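Local coordinates for protein cystalysin (Treponema denticola, PDB 1C7N) that belongs to the class I and II aminotransferase family and holds pyridoxal-5'-phosphate in a two-subunit assembly, at residues Q25-L36 against I347-D355; K44-L53 against A280-W291. All coordinates share one frame; numbering follows the deposited sequence.

Contact 1. Residues Q25-L36 against I347-D355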
loop_
_atom_site.group_PDB
_atom_site.type_symbol
_atom_site.label_atom_id
_atom_site.label_comp_id
_atom_site.label_asym_id
_atom_site.label_seq_id
_atom_site.Cartn_x
_atom_site.Cartn_y
_atom_site.Cartn_z
ATOM N N GLN A 25 -7.880 -3.021 25.658
ATOM C CA GLN A 25 -9.205 -2.916 26.251
ATOM C C GLN A 25 -9.268 -3.550 27.633
ATOM O O GLN A 25 -9.967 -3.057 28.517
ATOM C CB GLN A 25 -10.242 -3.571 25.337
ATOM C CG GLN A 25 -10.673 -2.692 24.183
ATOM C CD GLN A 25 -11.557 -3.422 23.197
ATOM O OE1 GLN A 25 -12.183 -2.806 22.339
ATOM N NE2 GLN A 25 -11.605 -4.741 23.309
ATOM N N ASN A 26 -8.538 -4.642 27.818
ATOM C CA ASN A 26 -8.534 -5.333 29.098
ATOM C C ASN A 26 -7.142 -5.874 29.401
ATOM O O ASN A 26 -6.828 -7.017 29.072
ATOM C CB ASN A 26 -9.542 -6.485 29.069
ATOM C CG ASN A 26 -9.709 -7.149 30.422
ATOM O OD1 ASN A 26 -8.849 -7.028 31.293
ATOM N ND2 ASN A 26 -10.814 -7.866 30.599
ATOM N N PRO A 27 -6.283 -5.050 30.026
ATOM C CA PRO A 27 -4.918 -5.456 30.371
ATOM C C PRO A 27 -4.861 -6.713 31.244
ATOM O O PRO A 27 -3.834 -7.391 31.300
ATOM C CB PRO A 27 -4.368 -4.228 31.092
ATOM C CG PRO A 27 -5.080 -3.103 30.419
ATOM C CD PRO A 27 -6.495 -3.624 30.332
ATOM N N GLU A 28 -5.967 -7.020 31.917
ATOM C CA GLU A 28 -6.036 -8.186 32.794
ATOM C C GLU A 28 -6.511 -9.459 32.098
ATOM O O GLU A 28 -6.649 -10.500 32.740
ATOM C CB GLU A 28 -6.962 -7.900 33.980
ATOM C CG GLU A 28 -6.360 -7.048 35.094
ATOM C CD GLU A 28 -5.733 -5.767 34.591
ATOM O OE1 GLU A 28 -4.543 -5.794 34.212
ATOM O OE2 GLU A 28 -6.432 -4.732 34.566
ATOM N N VAL A 29 -6.758 -9.384 30.794
ATOM C CA VAL A 29 -7.232 -10.546 30.047
ATOM C C VAL A 29 -6.326 -11.761 30.254
ATOM O O VAL A 29 -5.098 -11.647 30.234
ATOM C CB VAL A 29 -7.332 -10.231 28.533
ATOM C CG1 VAL A 29 -5.953 -9.960 27.956
ATOM C CG2 VAL A 29 -7.994 -11.379 27.807
ATOM N N GLY A 30 -6.938 -12.924 30.458
ATOM C CA GLY A 30 -6.167 -14.140 30.669
ATOM C C GLY A 30 -5.323 -14.523 29.466
ATOM O O GLY A 30 -5.608 -14.103 28.342
ATOM N N ASN A 31 -4.286 -15.325 29.694
ATOM C CA ASN A 31 -3.400 -15.756 28.611
ATOM C C ASN A 31 -4.058 -16.774 27.674
ATOM O O ASN A 31 -3.609 -16.971 26.545
ATOM C CB ASN A 31 -2.113 -16.358 29.185
ATOM C CG ASN A 31 -1.382 -15.404 30.114
ATOM O OD1 ASN A 31 -1.893 -15.033 31.174
ATOM N ND2 ASN A 31 -0.177 -15.001 29.722
ATOM N N GLU A 32 -5.120 -17.416 28.144
ATOM C CA GLU A 32 -5.823 -18.419 27.352
ATOM C C GLU A 32 -6.876 -17.808 26.425
ATOM O O GLU A 32 -7.426 -18.491 25.556
ATOM C CB GLU A 32 -6.503 -19.433 28.277
ATOM C CG GLU A 32 -7.859 -18.973 28.838
ATOM C CD GLU A 32 -7.753 -17.947 29.960
ATOM O OE1 GLU A 32 -6.687 -17.316 30.114
ATOM O OE2 GLU A 32 -8.758 -17.765 30.685
ATOM N N VAL A 33 -7.150 -16.521 26.612
ATOM C CA VAL A 33 -8.155 -15.825 25.815
ATOM C C VAL A 33 -7.737 -15.501 24.384
ATOM O O VAL A 33 -6.601 -15.105 24.128
ATOM C CB VAL A 33 -8.588 -14.515 26.515
ATOM C CG1 VAL A 33 -9.620 -13.769 25.660
ATOM C CG2 VAL A 33 -9.170 -14.839 27.884
ATOM N N VAL A 34 -8.676 -15.679 23.459
ATOM C CA VAL A 34 -8.469 -15.385 22.040
ATOM C C VAL A 34 -9.589 -14.434 21.613
ATOM O O VAL A 34 -10.771 -14.727 21.814
ATOM C CB VAL A 34 -8.568 -16.658 21.162
ATOM C CG1 VAL A 34 -8.578 -16.270 19.693
ATOM C CG2 VAL A 34 -7.409 -17.602 21.453
ATOM N N PRO A 35 -9.235 -13.285 21.013
ATOM C CA PRO A 35 -10.251 -12.322 20.575
ATOM C C PRO A 35 -11.050 -12.840 19.374
ATOM O O PRO A 35 -10.500 -13.510 18.498
ATOM C CB PRO A 35 -9.421 -11.082 20.254
ATOM C CG PRO A 35 -8.135 -11.671 19.731
ATOM C CD PRO A 35 -7.873 -12.810 20.694
ATOM N N LEU A 36 -12.350 -12.546 19.344
ATOM C CA LEU A 36 -13.217 -12.987 18.247
ATOM C C LEU A 36 -13.866 -11.747 17.643
ATOM O O LEU A 36 -15.056 -11.738 17.312
ATOM C CB LEU A 36 -14.295 -13.944 18.779
ATOM C CG LEU A 36 -13.802 -15.151 19.593
ATOM C CD1 LEU A 36 -14.996 -15.916 20.174
ATOM C CD2 LEU A 36 -12.952 -16.064 18.706
ATOM N N ILE A 347 -16.262 -7.646 27.709
ATOM C CA ILE A 347 -14.827 -7.451 27.885
ATOM C C ILE A 347 -14.283 -7.807 29.265
ATOM O O ILE A 347 -13.258 -8.470 29.371
ATOM C CB ILE A 347 -14.427 -5.990 27.601
ATOM C CG1 ILE A 347 -14.649 -5.661 26.124
ATOM C CG2 ILE A 347 -12.967 -5.759 27.989
ATOM C CD1 ILE A 347 -14.348 -4.212 25.776
ATOM N N HIS A 348 -14.968 -7.371 30.318
ATOM C CA HIS A 348 -14.474 -7.611 31.666
ATOM C C HIS A 348 -15.052 -8.777 32.455
ATOM O O HIS A 348 -14.384 -9.298 33.347
ATOM C CB HIS A 348 -14.592 -6.328 32.494
ATOM C CG HIS A 348 -13.795 -5.184 31.945
ATOM N ND1 HIS A 348 -14.308 -4.283 31.035
ATOM C CD2 HIS A 348 -12.508 -4.816 32.151
ATOM C CE1 HIS A 348 -13.373 -3.412 30.704
ATOM N NE2 HIS A 348 -12.271 -3.712 31.366
ATOM N N LYS A 349 -16.277 -9.188 32.150
ATOM C CA LYS A 349 -16.866 -10.306 32.875
ATOM C C LYS A 349 -16.693 -11.617 32.124
ATOM O O LYS A 349 -16.330 -12.627 32.718
ATOM C CB LYS A 349 -18.354 -10.059 33.145
ATOM C CG LYS A 349 -18.629 -8.895 34.079
ATOM C CD LYS A 349 -17.946 -9.092 35.427
ATOM C CE LYS A 349 -18.176 -7.896 36.341
ATOM N NZ LYS A 349 -17.459 -8.036 37.645
ATOM N N ALA A 350 -16.946 -11.595 30.820
ATOM C CA ALA A 350 -16.830 -12.797 29.997
ATOM C C ALA A 350 -15.487 -12.904 29.280
ATOM O O ALA A 350 -15.118 -13.975 28.804
ATOM C CB ALA A 350 -17.955 -12.826 28.974
ATOM N N GLN A 351 -14.763 -11.793 29.209
ATOM C CA GLN A 351 -13.484 -11.759 28.511
ATOM C C GLN A 351 -13.648 -12.365 27.129
ATOM O O GLN A 351 -12.817 -13.149 26.655
ATOM C CB GLN A 351 -12.405 -12.494 29.303
ATOM C CG GLN A 351 -11.788 -11.632 30.384
ATOM C CD GLN A 351 -10.661 -12.318 31.111
ATOM O OE1 GLN A 351 -9.694 -12.776 30.498
ATOM N NE2 GLN A 351 -10.768 -12.386 32.431
ATOM N N ILE A 352 -14.758 -12.006 26.500
ATOM C CA ILE A 352 -15.057 -12.459 25.155
ATOM C C ILE A 352 -15.064 -11.157 24.358
ATOM O O ILE A 352 -15.805 -10.218 24.672
ATOM C CB ILE A 352 -16.421 -13.200 25.108
ATOM C CG1 ILE A 352 -16.569 -13.924 23.769
ATOM C CG2 ILE A 352 -17.572 -12.224 25.337
ATOM C CD1 ILE A 352 -17.656 -14.986 23.772
ATOM N N PHE A 353 -14.202 -11.082 23.354
ATOM C CA PHE A 353 -14.091 -9.865 22.568
ATOM C C PHE A 353 -14.731 -9.940 21.199
ATOM O O PHE A 353 -14.136 -10.424 20.241
ATOM C CB PHE A 353 -12.618 -9.471 22.455
ATOM C CG PHE A 353 -11.970 -9.239 23.784
ATOM C CD1 PHE A 353 -11.626 -10.312 24.597
ATOM C CD2 PHE A 353 -11.763 -7.946 24.253
ATOM C CE1 PHE A 353 -11.086 -10.102 25.866
ATOM C CE2 PHE A 353 -11.230 -7.724 25.511
ATOM C CZ PHE A 353 -10.890 -8.800 26.323
ATOM N N PHE A 354 -15.968 -9.465 21.131
ATOM C CA PHE A 354 -16.728 -9.453 19.891
ATOM C C PHE A 354 -16.490 -8.109 19.234
ATOM O O PHE A 354 -15.710 -7.285 19.713
ATOM C CB PHE A 354 -18.238 -9.539 20.163
ATOM C CG PHE A 354 -18.693 -10.814 20.829
ATOM C CD1 PHE A 354 -18.373 -12.056 20.295
ATOM C CD2 PHE A 354 -19.536 -10.758 21.941
ATOM C CE1 PHE A 354 -18.890 -13.229 20.849
ATOM C CE2 PHE A 354 -20.061 -11.926 22.503
ATOM C CZ PHE A 354 -19.739 -13.162 21.956
ATOM N N ASP A 355 -17.152 -7.902 18.109
ATOM C CA ASP A 355 -17.112 -6.610 17.470
ATOM C C ASP A 355 -18.508 -6.170 17.893
ATOM O O ASP A 355 -19.510 -6.649 17.357
ATOM C CB ASP A 355 -16.970 -6.741 15.958
ATOM C CG ASP A 355 -15.642 -6.191 15.461
ATOM O OD1 ASP A 355 -14.627 -6.393 16.163
ATOM O OD2 ASP A 355 -15.606 -5.562 14.381
HETATM O O HOH W 1 -11.483 -9.283 33.311
HETATM O O HOH W 2 -9.196 -15.261 31.690
HETATM O O HOH W 3 -12.834 -13.498 23.192
#
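Two helix ends and the loops that leave them make this contact: F353, just beyond helix 339-350, is wrapped by the loop that follows helix 17-25. The F353 ring has its edge toward the start of that loop. N26 CB lies near the ring plane, 3.8 Å from CZ, and the Q25 amide slides past with its plane only 17° from that of the ring. The ring's CE1 corner meets V29 CG2 at 3.9 Å and V33 CG1 at 4.0 Å, both obliquely, while M22 of helix 17-25 also touches F353.

Hydrogen bonds of side-chain amides hold the loop beside this ring. N26 carries CG anti to its backbone N (chi1 -173°), which sends ND2 across to I347 O at 2.8 Å; I347 O lies nearly in the amide plane of N26, but the donor stands well above the carbonyl plane, so it is not on a lone pair. A water joins the same ND2 to H348 O. The extended Q351 chain brings OE1 to G30 N at 2.8 Å, a bond with a nearly straight N-H...O angle of 172°. A second water, held by E32 OE2, also donates to Q351 OE1, so two donors grip this oxygen. Further along, L36 N donates to F353 O at 2.9 Å, and a third water accepts from F353 N while donating to V34 O.

Beyond these bonds, Q351 O and A350 O accept from R385 of helix 376-393, and D355 is salt-bridged to R369. L36 and D355 also make backbone hydrogen bonds to N371 and R369 of strand 367-371. The contact thus joins the N-terminal segment to helix 339-350 and the small antiparallel sheet, consistent with the small domain of fold-type I pyridoxal-phosphate enzymes.

Contact 2. Residues K44-L53 against A280-W291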
loop_
_atom_site.group_PDB
_atom_site.type_symbol
_atom_site.label_atom_id
_atom_site.label_comp_id
_atom_site.label_asym_id
_atom_site.label_seq_id
_atom_site.Cartn_x
_atom_site.Cartn_y
_atom_site.Cartn_z
ATOM N N LYS A 44 -3.534 -20.591 10.659
ATOM C CA LYS A 44 -2.323 -20.280 9.922
ATOM C C LYS A 44 -2.810 -20.188 8.470
ATOM O O LYS A 44 -3.845 -20.763 8.113
ATOM C CB LYS A 44 -1.277 -21.390 10.073
ATOM C CG LYS A 44 -0.444 -21.315 11.362
ATOM C CD LYS A 44 0.304 -19.980 11.460
ATOM C CE LYS A 44 1.601 -20.084 12.274
ATOM N NZ LYS A 44 1.401 -20.477 13.699
ATOM N N ASN A 45 -2.086 -19.454 7.638
ATOM C CA ASN A 45 -2.472 -19.316 6.233
ATOM C C ASN A 45 -2.335 -20.650 5.499
ATOM O O ASN A 45 -1.725 -21.587 6.010
ATOM C CB ASN A 45 -1.606 -18.241 5.580
ATOM C CG ASN A 45 -1.925 -16.855 6.106
ATOM O OD1 ASN A 45 -2.917 -16.241 5.707
ATOM N ND2 ASN A 45 -1.103 -16.364 7.022
ATOM N N PRO A 46 -2.914 -20.758 4.296
ATOM C CA PRO A 46 -2.817 -22.013 3.546
ATOM C C PRO A 46 -1.359 -22.427 3.352
ATOM O O PRO A 46 -0.512 -21.603 3.014
ATOM C CB PRO A 46 -3.494 -21.677 2.220
ATOM C CG PRO A 46 -4.484 -20.627 2.604
ATOM C CD PRO A 46 -3.703 -19.759 3.553
ATOM N N PRO A 47 -1.049 -23.712 3.566
ATOM C CA PRO A 47 0.324 -24.202 3.405
ATOM C C PRO A 47 0.894 -23.886 2.016
ATOM O O PRO A 47 2.056 -23.499 1.888
ATOM C CB PRO A 47 0.187 -25.704 3.651
ATOM C CG PRO A 47 -0.986 -25.788 4.591
ATOM C CD PRO A 47 -1.951 -24.794 3.995
ATOM N N GLU A 48 0.074 -24.046 0.982
ATOM C CA GLU A 48 0.512 -23.767 -0.382
ATOM C C GLU A 48 0.972 -22.317 -0.526
ATOM O O GLU A 48 1.966 -22.039 -1.202
ATOM C CB GLU A 48 -0.613 -24.042 -1.387
ATOM C CG GLU A 48 -1.031 -25.507 -1.504
ATOM C CD GLU A 48 -2.118 -25.904 -0.512
ATOM O OE1 GLU A 48 -2.630 -27.037 -0.622
ATOM O OE2 GLU A 48 -2.460 -25.090 0.374
ATOM N N LEU A 49 0.246 -21.395 0.103
ATOM C CA LEU A 49 0.610 -19.983 0.036
ATOM C C LEU A 49 1.964 -19.756 0.692
ATOM O O LEU A 49 2.858 -19.151 0.094
ATOM C CB LEU A 49 -0.442 -19.104 0.729
ATOM C CG LEU A 49 -0.094 -17.610 0.790
ATOM C CD1 LEU A 49 0.119 -17.079 -0.612
ATOM C CD2 LEU A 49 -1.210 -16.828 1.482
ATOM N N ILE A 50 2.118 -20.248 1.920
ATOM C CA ILE A 50 3.372 -20.085 2.644
ATOM C C ILE A 50 4.532 -20.705 1.863
ATOM O O ILE A 50 5.556 -20.060 1.653
ATOM C CB ILE A 50 3.284 -20.722 4.046
ATOM C CG1 ILE A 50 2.184 -20.037 4.864
ATOM C CG2 ILE A 50 4.602 -20.562 4.776
ATOM C CD1 ILE A 50 2.461 -18.574 5.157
ATOM N N GLU A 51 4.374 -21.951 1.431
ATOM C CA GLU A 51 5.422 -22.617 0.664
ATOM C C GLU A 51 5.633 -21.881 -0.660
ATOM O O GLU A 51 6.758 -21.750 -1.139
ATOM C CB GLU A 51 5.049 -24.088 0.414
ATOM C CG GLU A 51 4.883 -24.880 1.703
ATOM C CD GLU A 51 4.619 -26.359 1.485
ATOM O OE1 GLU A 51 4.454 -27.075 2.496
ATOM O OE2 GLU A 51 4.579 -26.806 0.316
ATOM N N GLY A 52 4.544 -21.384 -1.235
ATOM C CA GLY A 52 4.630 -20.657 -2.487
ATOM C C GLY A 52 5.377 -19.341 -2.335
ATOM O O GLY A 52 6.170 -18.978 -3.196
ATOM N N LEU A 53 5.131 -18.622 -1.243
ATOM C CA LEU A 53 5.809 -17.347 -1.008
ATOM C C LEU A 53 7.297 -17.566 -0.755
ATOM O O LEU A 53 8.135 -16.791 -1.220
ATOM C CB LEU A 53 5.177 -16.608 0.178
ATOM C CG LEU A 53 3.751 -16.101 -0.065
ATOM C CD1 LEU A 53 3.188 -15.463 1.200
ATOM C CD2 LEU A 53 3.772 -15.095 -1.199
ATOM N N ALA A 280 0.875 -13.489 -3.906
ATOM C CA ALA A 280 0.013 -14.115 -2.909
ATOM C C ALA A 280 -1.377 -14.375 -3.485
ATOM O O ALA A 280 -1.944 -15.449 -3.298
ATOM C CB ALA A 280 -0.093 -13.220 -1.669
ATOM N N CYS A 281 -1.925 -13.388 -4.186
ATOM C CA CYS A 281 -3.251 -13.528 -4.781
ATOM C C CYS A 281 -3.251 -14.623 -5.846
ATOM O O CYS A 281 -4.180 -15.430 -5.919
ATOM C CB CYS A 281 -3.695 -12.205 -5.405
ATOM S SG CYS A 281 -5.317 -12.281 -6.195
ATOM N N GLU A 282 -2.208 -14.646 -6.670
ATOM C CA GLU A 282 -2.101 -15.654 -7.716
ATOM C C GLU A 282 -1.993 -17.061 -7.126
ATOM O O GLU A 282 -2.690 -17.985 -7.564
ATOM C CB GLU A 282 -0.888 -15.371 -8.610
ATOM C CG GLU A 282 -0.662 -16.448 -9.667
ATOM C CD GLU A 282 0.441 -16.091 -10.646
ATOM O OE1 GLU A 282 1.024 -17.018 -11.243
ATOM O OE2 GLU A 282 0.712 -14.885 -10.829
ATOM N N ILE A 283 -1.125 -17.227 -6.135
ATOM C CA ILE A 283 -0.954 -18.527 -5.493
ATOM C C ILE A 283 -2.265 -19.017 -4.879
ATOM O O ILE A 283 -2.619 -20.189 -5.014
ATOM C CB ILE A 283 0.092 -18.474 -4.368
ATOM C CG1 ILE A 283 1.473 -18.142 -4.940
ATOM C CG2 ILE A 283 0.137 -19.817 -3.643
ATOM C CD1 ILE A 283 2.513 -17.870 -3.870
ATOM N N CYS A 284 -2.975 -18.122 -4.197
ATOM C CA CYS A 284 -4.240 -18.486 -3.554
ATOM C C CYS A 284 -5.289 -18.997 -4.532
ATOM O O CYS A 284 -5.894 -20.051 -4.314
ATOM C CB CYS A 284 -4.822 -17.295 -2.782
ATOM S SG CYS A 284 -3.961 -16.890 -1.232
ATOM N N TYR A 285 -5.518 -18.234 -5.595
ATOM C CA TYR A 285 -6.506 -18.601 -6.602
ATOM C C TYR A 285 -6.132 -19.886 -7.333
ATOM O O TYR A 285 -6.998 -20.699 -7.660
ATOM C CB TYR A 285 -6.668 -17.457 -7.611
ATOM C CG TYR A 285 -7.457 -16.270 -7.094
ATOM C CD1 TYR A 285 -7.552 -15.092 -7.840
ATOM C CD2 TYR A 285 -8.157 -16.339 -5.884
ATOM C CE1 TYR A 285 -8.326 -14.018 -7.398
ATOM C CE2 TYR A 285 -8.932 -15.270 -5.438
ATOM C CZ TYR A 285 -9.014 -14.116 -6.201
ATOM O OH TYR A 285 -9.794 -13.064 -5.774
ATOM N N LYS A 286 -4.841 -20.073 -7.585
ATOM C CA LYS A 286 -4.383 -21.265 -8.285
ATOM C C LYS A 286 -4.211 -22.522 -7.439
ATOM O O LYS A 286 -4.472 -23.624 -7.917
ATOM C CB LYS A 286 -3.051 -20.991 -8.984
ATOM C CG LYS A 286 -3.131 -20.108 -10.205
ATOM C CD LYS A 286 -1.756 -20.012 -10.863
ATOM C CE LYS A 286 -1.825 -19.276 -12.188
ATOM N NZ LYS A 286 -0.477 -19.185 -12.820
ATOM N N GLU A 287 -3.788 -22.368 -6.185
ATOM C CA GLU A 287 -3.501 -23.528 -5.340
ATOM C C GLU A 287 -4.248 -23.734 -4.029
ATOM O O GLU A 287 -4.231 -24.839 -3.490
ATOM C CB GLU A 287 -2.007 -23.538 -4.996
ATOM C CG GLU A 287 -1.061 -23.397 -6.178
ATOM C CD GLU A 287 0.394 -23.334 -5.742
ATOM O OE1 GLU A 287 0.862 -24.299 -5.098
ATOM O OE2 GLU A 287 1.072 -22.322 -6.038
ATOM N N CYS A 288 -4.896 -22.703 -3.506
ATOM C CA CYS A 288 -5.541 -22.844 -2.211
ATOM C C CYS A 288 -7.027 -23.163 -2.172
ATOM O O CYS A 288 -7.688 -22.908 -1.171
ATOM C CB CYS A 288 -5.242 -21.595 -1.389
ATOM S SG CYS A 288 -3.459 -21.281 -1.276
ATOM N N GLY A 289 -7.541 -23.746 -3.250
ATOM C CA GLY A 289 -8.949 -24.100 -3.302
ATOM C C GLY A 289 -9.379 -25.123 -2.263
ATOM O O GLY A 289 -10.423 -24.962 -1.621
ATOM N N LYS A 290 -8.587 -26.177 -2.090
ATOM C CA LYS A 290 -8.910 -27.223 -1.118
ATOM C C LYS A 290 -8.871 -26.684 0.305
ATOM O O LYS A 290 -9.651 -27.102 1.159
ATOM C CB LYS A 290 -7.924 -28.390 -1.216
ATOM C CG LYS A 290 -7.836 -29.073 -2.570
ATOM C CD LYS A 290 -9.127 -29.745 -2.976
ATOM C CE LYS A 290 -8.873 -30.699 -4.139
ATOM N NZ LYS A 290 -8.067 -30.059 -5.221
ATOM N N TRP A 291 -7.942 -25.770 0.566
ATOM C CA TRP A 291 -7.827 -25.198 1.896
ATOM C C TRP A 291 -9.099 -24.411 2.205
ATOM O O TRP A 291 -9.649 -24.507 3.302
ATOM C CB TRP A 291 -6.603 -24.283 1.983
ATOM C CG TRP A 291 -6.467 -23.615 3.313
ATOM C CD1 TRP A 291 -5.810 -24.086 4.415
ATOM C CD2 TRP A 291 -7.037 -22.360 3.688
ATOM N NE1 TRP A 291 -5.941 -23.193 5.460
ATOM C CE2 TRP A 291 -6.692 -22.128 5.036
ATOM C CE3 TRP A 291 -7.814 -21.407 3.013
ATOM C CZ2 TRP A 291 -7.098 -20.979 5.724
ATOM C CZ3 TRP A 291 -8.213 -20.269 3.698
ATOM C CH2 TRP A 291 -7.851 -20.067 5.041
HETATM O O HOH W 4 -4.800 -23.256 8.232
HETATM O O HOH W 5 2.759 -23.833 -3.072
HETATM O O HOH W 6 -5.752 -25.905 -1.325
#
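K44 meets W291 through a water: the water donates to K44 O and accepts from W291 NE1 at 3.0 Å, lying in the plane of the indole at its edge. P46, the N-cap residue of helix 47-59, then lies over one face of that indole. Its CG is 3.5 Å from the centroid of the six-membered ring and 21° off the ring normal, which defines a CH-pi contact. W291 CG is anti to the backbone N (chi1 177°), and this places the indole beneath the proline; P46 CB also packs on C288 SG at 3.5 Å. P47 CD adds an oblique touch near W291 CD1.

E48 lays its CB against E287 CB at 3.9 Å, with the two carboxylates turned nearly perpendicular. Its chain bends at chi2, which brings its carboxyl carbon near E287 O. OE1 is hydrogen-bonded to Y3 OH, whereas OE2 is buried without a partner in the model. A water bridges E48 O and E287 OE1.

L49 enters between neighbouring turns of helix 275-287: CD1 lies 4.0 Å from A280 CB, and CD2 lies 3.9 Å from C284 SG. At G52 the absence of a side chain lets I283 CD1 approach the backbone, 3.6 Å from G52 C. L53 CD2 closes the row against the same I283 CD1.

The axes of the segments 47-53 and 280-287 approach to 9.1 Å with 137° between their directions, an inclined crossing nearer antiparallel than parallel. F240 of helix 237-240 touches C284, C288 and W291, and helix 69-83 covers C281 and Y285, the latter by a ring stack with W78. The same L49 and L53 also pack on L62 and L57 of the second subunit, respectively, which places the contact beside the subunit interface.

Overall arrangement
Contact 2 is nested within the chain loop closed by contact 1: the order is 25-36, 44-53, 280-291, 347-355. Their centres are 31 Å apart and their nearest atoms about 11 Å, so they do not touch and share no helix. The first segments are nevertheless close in sequence, since the loop after helix 17-25 runs on to helix 47-59. Contact 1 gathers around helices 17-25, 339-350 and 376-393 and strand 367-371; contact 2 lies among helices 47-59, 275-287 and 289-313, beside the second subunit. The N-terminal part of the chain is thereby fastened to two separate later regions of one aminotransferase-family fold.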